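Local coordinates for protein translation elongation factor 1A (Methanosarcina mazei, PDB 3WND) that probably acts in translation as a SelB/EF-Tu/aIF2 gamma-like elongation factor that, in its GTP-bound form, binds cysteinyl-tRNA(Cys), at residues R194-A200 against I267-I273; L230-I234 against K260-A264. One frame throughout, in Å; residues are numbered along the deposited sequence.

Contact 1 (R194-A200 against I267-I273); sequences RIFIDHA and IERGFII
The guanidinium of Arg-269 takes the backbone oxygen of Asp-198 at its edge: NE reaches Asp-198 O at 3.0 Å in a nearly straight bond (173°) that uses a carbonyl lone pair. A bend at chi3 (-62°) lays the group beside the imidazole of His-199, the two planes 68° apart. The edge of that imidazole is held by ND1 bonding to Asp-198 OD1 at 2.6 Å, and NE2 bonds Ser-48 OG, so both nitrogens have partners. Phe-196 rests CE1 against one face of the Arg-194 guanidinium, whose NH2 lies in plane at the edge of the Phe-196 ring; Ile-272 CG1 lies 3.7 Å from Phe-196 CD1. Glu-268 N sits 3.5 Å over the centre of one face of the Phe-271 ring. The backbones pair antiparallel, Ile-195 and Ile-273 bonding in both directions; Ile-197 N donates to Phe-271 O, and Ile-197 O accepts from Gly-270 N in the type II turn from Glu-268 to Phe-271. On the Ile-195 face, Ile-197 CD1 meets Ile-273 CG1 at 3.9 Å. With an alanine in place of Arg-269, Asp-198 O would probably lose this donor and Asp-49, in the nucleotide-binding domain, this salt bridge. Apolar packing thus closes a barrel strand pair, while Arg-269 pairs with Asp-49 and Arg-194 forms salt bridges with Glu-277 and Asp-350.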
loop_
_atom_site.group_PDB
_atom_site.type_symbol
_atom_site.label_atom_id
_atom_site.label_comp_id
_atom_site.label_asym_id
_atom_site.label_seq_id
_atom_site.Cartn_x
_atom_site.Cartn_y
_atom_site.Cartn_z
ATOM N N ARG A 194 3.117 4.234 15.357
ATOM C CA ARG A 194 3.061 5.152 14.214
ATOM C C ARG A 194 1.778 4.879 13.480
ATOM O O ARG A 194 1.444 3.670 13.289
ATOM C CB ARG A 194 4.235 4.901 13.207
ATOM C CG ARG A 194 5.586 4.960 13.865
ATOM C CD ARG A 194 6.693 4.650 12.830
ATOM N NE ARG A 194 6.879 5.713 11.847
ATOM C CZ ARG A 194 7.215 5.491 10.547
ATOM N NH1 ARG A 194 7.176 4.242 9.976
ATOM N NH2 ARG A 194 7.485 6.530 9.737
ATOM N N ILE A 195 1.102 5.941 13.055
ATOM C CA ILE A 195 -0.138 5.809 12.270
ATOM C C ILE A 195 0.063 6.610 10.997
ATOM O O ILE A 195 0.445 7.796 11.030
ATOM C CB ILE A 195 -1.362 6.343 13.088
ATOM C CG1 ILE A 195 -1.479 5.545 14.442
ATOM C CG2 ILE A 195 -2.679 6.179 12.224
ATOM C CD1 ILE A 195 -0.972 6.438 15.629
ATOM N N PHE A 196 -0.212 5.990 9.844
ATOM C CA PHE A 196 -0.146 6.731 8.544
ATOM C C PHE A 196 -1.559 7.146 8.173
ATOM O O PHE A 196 -2.468 6.389 8.300
ATOM C CB PHE A 196 0.338 5.787 7.418
ATOM C CG PHE A 196 1.832 5.529 7.389
ATOM C CD1 PHE A 196 2.685 6.041 8.393
ATOM C CD2 PHE A 196 2.362 4.764 6.360
ATOM C CE1 PHE A 196 4.065 5.731 8.367
ATOM C CE2 PHE A 196 3.740 4.482 6.350
ATOM C CZ PHE A 196 4.551 4.951 7.336
ATOM N N ILE A 197 -1.745 8.400 7.846
ATOM C CA ILE A 197 -3.005 8.940 7.512
ATOM C C ILE A 197 -3.296 8.934 6.027
ATOM O O ILE A 197 -2.465 9.365 5.256
ATOM C CB ILE A 197 -3.016 10.433 7.977
ATOM C CG1 ILE A 197 -2.962 10.504 9.561
ATOM C CG2 ILE A 197 -4.246 11.129 7.390
ATOM C CD1 ILE A 197 -2.627 11.903 10.052
ATOM N N ASP A 198 -4.442 8.360 5.614
ATOM C CA ASP A 198 -4.700 8.350 4.173
ATOM C C ASP A 198 -5.797 9.355 3.796
ATOM O O ASP A 198 -5.913 9.741 2.599
ATOM C CB ASP A 198 -5.032 6.926 3.603
ATOM C CG ASP A 198 -5.980 6.162 4.424
ATOM O OD1 ASP A 198 -7.164 6.514 4.487
ATOM O OD2 ASP A 198 -5.568 5.141 4.958
ATOM N N HIS A 199 -6.604 9.781 4.798
ATOM C CA HIS A 199 -7.663 10.785 4.509
ATOM C C HIS A 199 -7.819 11.603 5.773
ATOM O O HIS A 199 -7.627 11.142 6.889
ATOM C CB HIS A 199 -9.016 10.128 4.196
ATOM C CG HIS A 199 -9.028 9.362 2.943
ATOM N ND1 HIS A 199 -8.559 8.036 2.884
ATOM C CD2 HIS A 199 -9.431 9.718 1.620
ATOM C CE1 HIS A 199 -8.699 7.569 1.568
ATOM N NE2 HIS A 199 -9.264 8.596 0.812
ATOM N N ALA A 200 -8.231 12.854 5.609
ATOM C CA ALA A 200 -8.502 13.765 6.741
ATOM C C ALA A 200 -9.719 14.605 6.300
ATOM O O ALA A 200 -9.729 15.204 5.201
ATOM C CB ALA A 200 -7.295 14.726 6.983
ATOM N N ILE A 267 -3.981 18.931 7.236
ATOM C CA ILE A 267 -3.498 17.538 7.144
ATOM C C ILE A 267 -3.656 17.064 5.713
ATOM O O ILE A 267 -4.751 17.215 5.147
ATOM C CB ILE A 267 -4.287 16.610 8.124
ATOM C CG1 ILE A 267 -4.139 17.215 9.558
ATOM C CG2 ILE A 267 -3.780 15.195 8.002
ATOM C CD1 ILE A 267 -4.763 16.291 10.645
ATOM N N GLU A 268 -2.637 16.354 5.211
ATOM C CA GLU A 268 -2.745 15.675 3.887
ATOM C C GLU A 268 -2.486 14.154 4.039
ATOM O O GLU A 268 -1.871 13.684 5.057
ATOM C CB GLU A 268 -1.664 16.310 2.939
ATOM C CG GLU A 268 -1.843 17.807 2.659
ATOM C CD GLU A 268 -3.205 18.183 1.984
ATOM O OE1 GLU A 268 -3.792 17.365 1.199
ATOM O OE2 GLU A 268 -3.642 19.304 2.149
ATOM N N ARG A 269 -3.011 13.373 3.086
ATOM C CA ARG A 269 -2.550 12.013 2.999
ATOM C C ARG A 269 -0.994 11.944 3.068
ATOM O O ARG A 269 -0.307 12.702 2.379
ATOM C CB ARG A 269 -3.002 11.372 1.674
ATOM C CG ARG A 269 -2.423 9.960 1.458
ATOM C CD ARG A 269 -2.837 9.364 0.128
ATOM N NE ARG A 269 -4.279 9.262 0.161
ATOM C CZ ARG A 269 -4.986 8.913 -0.916
ATOM N NH1 ARG A 269 -4.351 8.473 -2.015
ATOM N NH2 ARG A 269 -6.291 8.885 -0.832
ATOM N N GLY A 270 -0.433 11.067 3.894
ATOM C CA GLY A 270 1.008 11.044 3.955
ATOM C C GLY A 270 1.544 11.535 5.307
ATOM O O GLY A 270 2.691 11.244 5.669
ATOM N N PHE A 271 0.717 12.270 6.032
ATOM C CA PHE A 271 1.114 12.715 7.359
ATOM C C PHE A 271 1.152 11.525 8.273
ATOM O O PHE A 271 0.463 10.495 8.028
ATOM C CB PHE A 271 0.059 13.762 7.863
ATOM C CG PHE A 271 0.323 15.174 7.332
ATOM C CD1 PHE A 271 0.800 15.385 6.034
ATOM C CD2 PHE A 271 0.062 16.278 8.141
ATOM C CE1 PHE A 271 1.014 16.717 5.557
ATOM C CE2 PHE A 271 0.279 17.566 7.655
ATOM C CZ PHE A 271 0.752 17.810 6.413
ATOM N N ILE A 272 1.910 11.624 9.336
ATOM C CA ILE A 272 2.127 10.517 10.249
ATOM C C ILE A 272 1.866 10.996 11.676
ATOM O O ILE A 272 2.314 12.102 12.087
ATOM C CB ILE A 272 3.633 10.076 10.202
ATOM C CG1 ILE A 272 3.965 9.536 8.765
ATOM C CG2 ILE A 272 3.867 8.938 11.205
ATOM C CD1 ILE A 272 5.476 9.310 8.570
ATOM N N ILE A 273 1.169 10.167 12.433
ATOM C CA ILE A 273 1.022 10.444 13.821
ATOM C C ILE A 273 2.032 9.534 14.536
ATOM O O ILE A 273 2.001 8.254 14.404
ATOM C CB ILE A 273 -0.414 10.100 14.369
ATOM C CG1 ILE A 273 -1.434 11.085 13.693
ATOM C CG2 ILE A 273 -0.441 10.163 15.905
ATOM C CD1 ILE A 273 -2.883 10.656 13.833
#

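Contact 2 (L230-I234 against K260-A264); sequences LDRDI and KNVQA
Two hydrogen bonds of opposite direction join Asn-261 to Arg-232 and to Asp-233, each linking a side chain to a backbone carbonyl. Arg-232 NE donates to Asn-261 O at 2.6 Å; the bond is almost straight, and the oxygen lies in the guanidinium plane. The arginine reaches it with a fully extended chain, CG turned opposite the backbone N (chi1 -179°) and no bend before NE. In return Asn-261 ND2 gives a hydrogen to Asp-233 O at 2.8 Å, staying within its own amide plane although it approaches tilted by 31° from the plane of the carbonyl. The amide and guanidinium planes are only 28° apart, and Arg-232 NH2 comes to 3.5 Å from Asn-261 OD1. The backbone oxygen and the side-chain ND2 of Asn-261 are thus both used, and the ND2 bond favours one orientation of the amide.

A weaker polar element is the CA-H...O contact from Ile-234 CA to Lys-260 O, at 3.4 Å. The ammonium group of Lys-260 turns elsewhere, to a salt bridge with Glu-235.

The apolar contact centres on Val-262: its CG1 touches Ile-234 CG2 at 3.9 Å, and its CG2 meets Leu-230 CD1 at 4.0 Å. Ile-234 also packs on Ile-227 of strand 224-228, and Val-262 on Ile-267.

Asp-231 and Arg-232 both face Ile-227, a G1 beta bulge at the tight turn between strands 224-228 and 232-241. The arrangement pins the loop that leaves strand 254-260 against the start of strand 232-241, at one end of an antiparallel beta-barrel of the kind found as the second domain of EF-Tu-like factors.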
loop_
_atom_site.group_PDB
_atom_site.type_symbol
_atom_site.label_atom_id
_atom_site.label_comp_id
_atom_site.label_asym_id
_atom_site.label_seq_id
_atom_site.Cartn_x
_atom_site.Cartn_y
_atom_site.Cartn_z
ATOM N N LEU A 230 4.071 18.402 10.105
ATOM C CA LEU A 230 3.739 19.678 10.874
ATOM C C LEU A 230 4.591 19.849 12.124
ATOM O O LEU A 230 5.027 20.953 12.452
ATOM C CB LEU A 230 2.296 19.601 11.298
ATOM C CG LEU A 230 1.321 20.120 10.287
ATOM C CD1 LEU A 230 -0.028 20.144 11.016
ATOM C CD2 LEU A 230 1.768 21.501 9.866
ATOM N N ASP A 231 4.909 18.744 12.796
ATOM C CA ASP A 231 5.588 18.723 14.088
ATOM C C ASP A 231 4.759 19.502 15.119
ATOM O O ASP A 231 5.203 20.436 15.782
ATOM C CB ASP A 231 7.004 19.231 13.949
ATOM C CG ASP A 231 7.911 18.855 15.140
ATOM O OD1 ASP A 231 7.423 18.358 16.193
ATOM O OD2 ASP A 231 9.122 19.094 15.033
ATOM N N ARG A 232 3.543 19.038 15.289
ATOM C CA ARG A 232 2.614 19.689 16.174
ATOM C C ARG A 232 2.130 18.700 17.247
ATOM O O ARG A 232 1.793 17.523 16.929
ATOM C CB ARG A 232 1.479 20.289 15.326
ATOM C CG ARG A 232 0.386 21.045 16.102
ATOM C CD ARG A 232 -0.544 21.806 15.144
ATOM N NE ARG A 232 -1.538 22.557 15.891
ATOM C CZ ARG A 232 -1.369 23.812 16.294
ATOM N NH1 ARG A 232 -0.223 24.442 16.001
ATOM N NH2 ARG A 232 -2.329 24.447 17.024
ATOM N N ASP A 233 2.023 19.141 18.503
ATOM C CA ASP A 233 1.399 18.281 19.505
ATOM C C ASP A 233 -0.116 18.064 19.304
ATOM O O ASP A 233 -0.829 19.000 18.923
ATOM C CB ASP A 233 1.553 18.942 20.846
ATOM C CG ASP A 233 3.015 19.102 21.238
ATOM O OD1 ASP A 233 3.726 18.070 21.200
ATOM O OD2 ASP A 233 3.425 20.201 21.549
ATOM N N ILE A 234 -0.587 16.784 19.432
ATOM C CA ILE A 234 -2.002 16.506 19.224
ATOM C C ILE A 234 -2.435 15.552 20.294
ATOM O O ILE A 234 -1.584 15.011 20.986
ATOM C CB ILE A 234 -2.297 15.958 17.784
ATOM C CG1 ILE A 234 -1.499 14.636 17.558
ATOM C CG2 ILE A 234 -1.886 16.935 16.672
ATOM C CD1 ILE A 234 -2.038 13.772 16.393
ATOM N N LYS A 260 -7.588 16.271 18.563
ATOM C CA LYS A 260 -7.559 17.637 19.164
ATOM C C LYS A 260 -6.237 18.377 18.833
ATOM O O LYS A 260 -5.099 17.769 18.801
ATOM C CB LYS A 260 -7.785 17.590 20.720
ATOM C CG LYS A 260 -8.103 18.987 21.349
ATOM C CD LYS A 260 -8.122 19.036 22.888
ATOM C CE LYS A 260 -9.046 18.003 23.510
ATOM N NZ LYS A 260 -8.882 17.996 25.000
ATOM N N ASN A 261 -6.382 19.675 18.557
ATOM C CA ASN A 261 -5.282 20.614 18.357
ATOM C C ASN A 261 -4.793 20.691 16.935
ATOM O O ASN A 261 -3.700 21.243 16.642
ATOM C CB ASN A 261 -4.117 20.417 19.363
ATOM C CG ASN A 261 -3.304 21.674 19.550
ATOM O OD1 ASN A 261 -3.845 22.779 19.722
ATOM N ND2 ASN A 261 -1.985 21.507 19.571
ATOM N N VAL A 262 -5.560 20.106 16.019
ATOM C CA VAL A 262 -5.157 20.246 14.591
ATOM C C VAL A 262 -6.398 20.303 13.690
ATOM O O VAL A 262 -7.452 19.700 13.992
ATOM C CB VAL A 262 -4.142 19.152 14.177
ATOM C CG1 VAL A 262 -4.812 17.758 14.205
ATOM C CG2 VAL A 262 -3.583 19.396 12.790
ATOM N N GLN A 263 -6.316 21.073 12.619
ATOM C CA GLN A 263 -7.473 21.241 11.742
ATOM C C GLN A 263 -7.284 20.328 10.492
ATOM O O GLN A 263 -6.163 20.121 9.988
ATOM C CB GLN A 263 -7.582 22.712 11.301
ATOM C CG GLN A 263 -7.962 23.710 12.414
ATOM C CD GLN A 263 -7.941 25.133 11.875
ATOM O OE1 GLN A 263 -6.972 25.873 12.085
ATOM N NE2 GLN A 263 -8.918 25.469 11.100
ATOM N N ALA A 264 -8.371 19.702 10.048
ATOM C CA ALA A 264 -8.294 18.770 8.883
ATOM C C ALA A 264 -7.693 19.518 7.672
ATOM O O ALA A 264 -6.921 18.986 6.916
ATOM C CB ALA A 264 -9.642 18.215 8.543
#

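Contacts 1 and 2 belong to the same antiparallel sheet, their centres about 11 Å apart, and the chain between the two segments of contact 1 contains both segments of contact 2. They meet directly on the apolar side: Phe-271 CE2 lies 3.8 Å from Leu-230 CG, Ile-267 CD1 3.9 Å from Val-262 CG1, and Ile-273 CG1 3.9 Å from Ile-234 CD1. Contact 1 is the more buried and sits about 13 Å from the chain's centre, against about 25 Å for the partly buried contact 2. Both lie away from the GDP-binding residues; contact 1 nevertheless approaches the nucleotide-binding domain through Arg-269 and His-199, which reach Ser-48 and Asp-49.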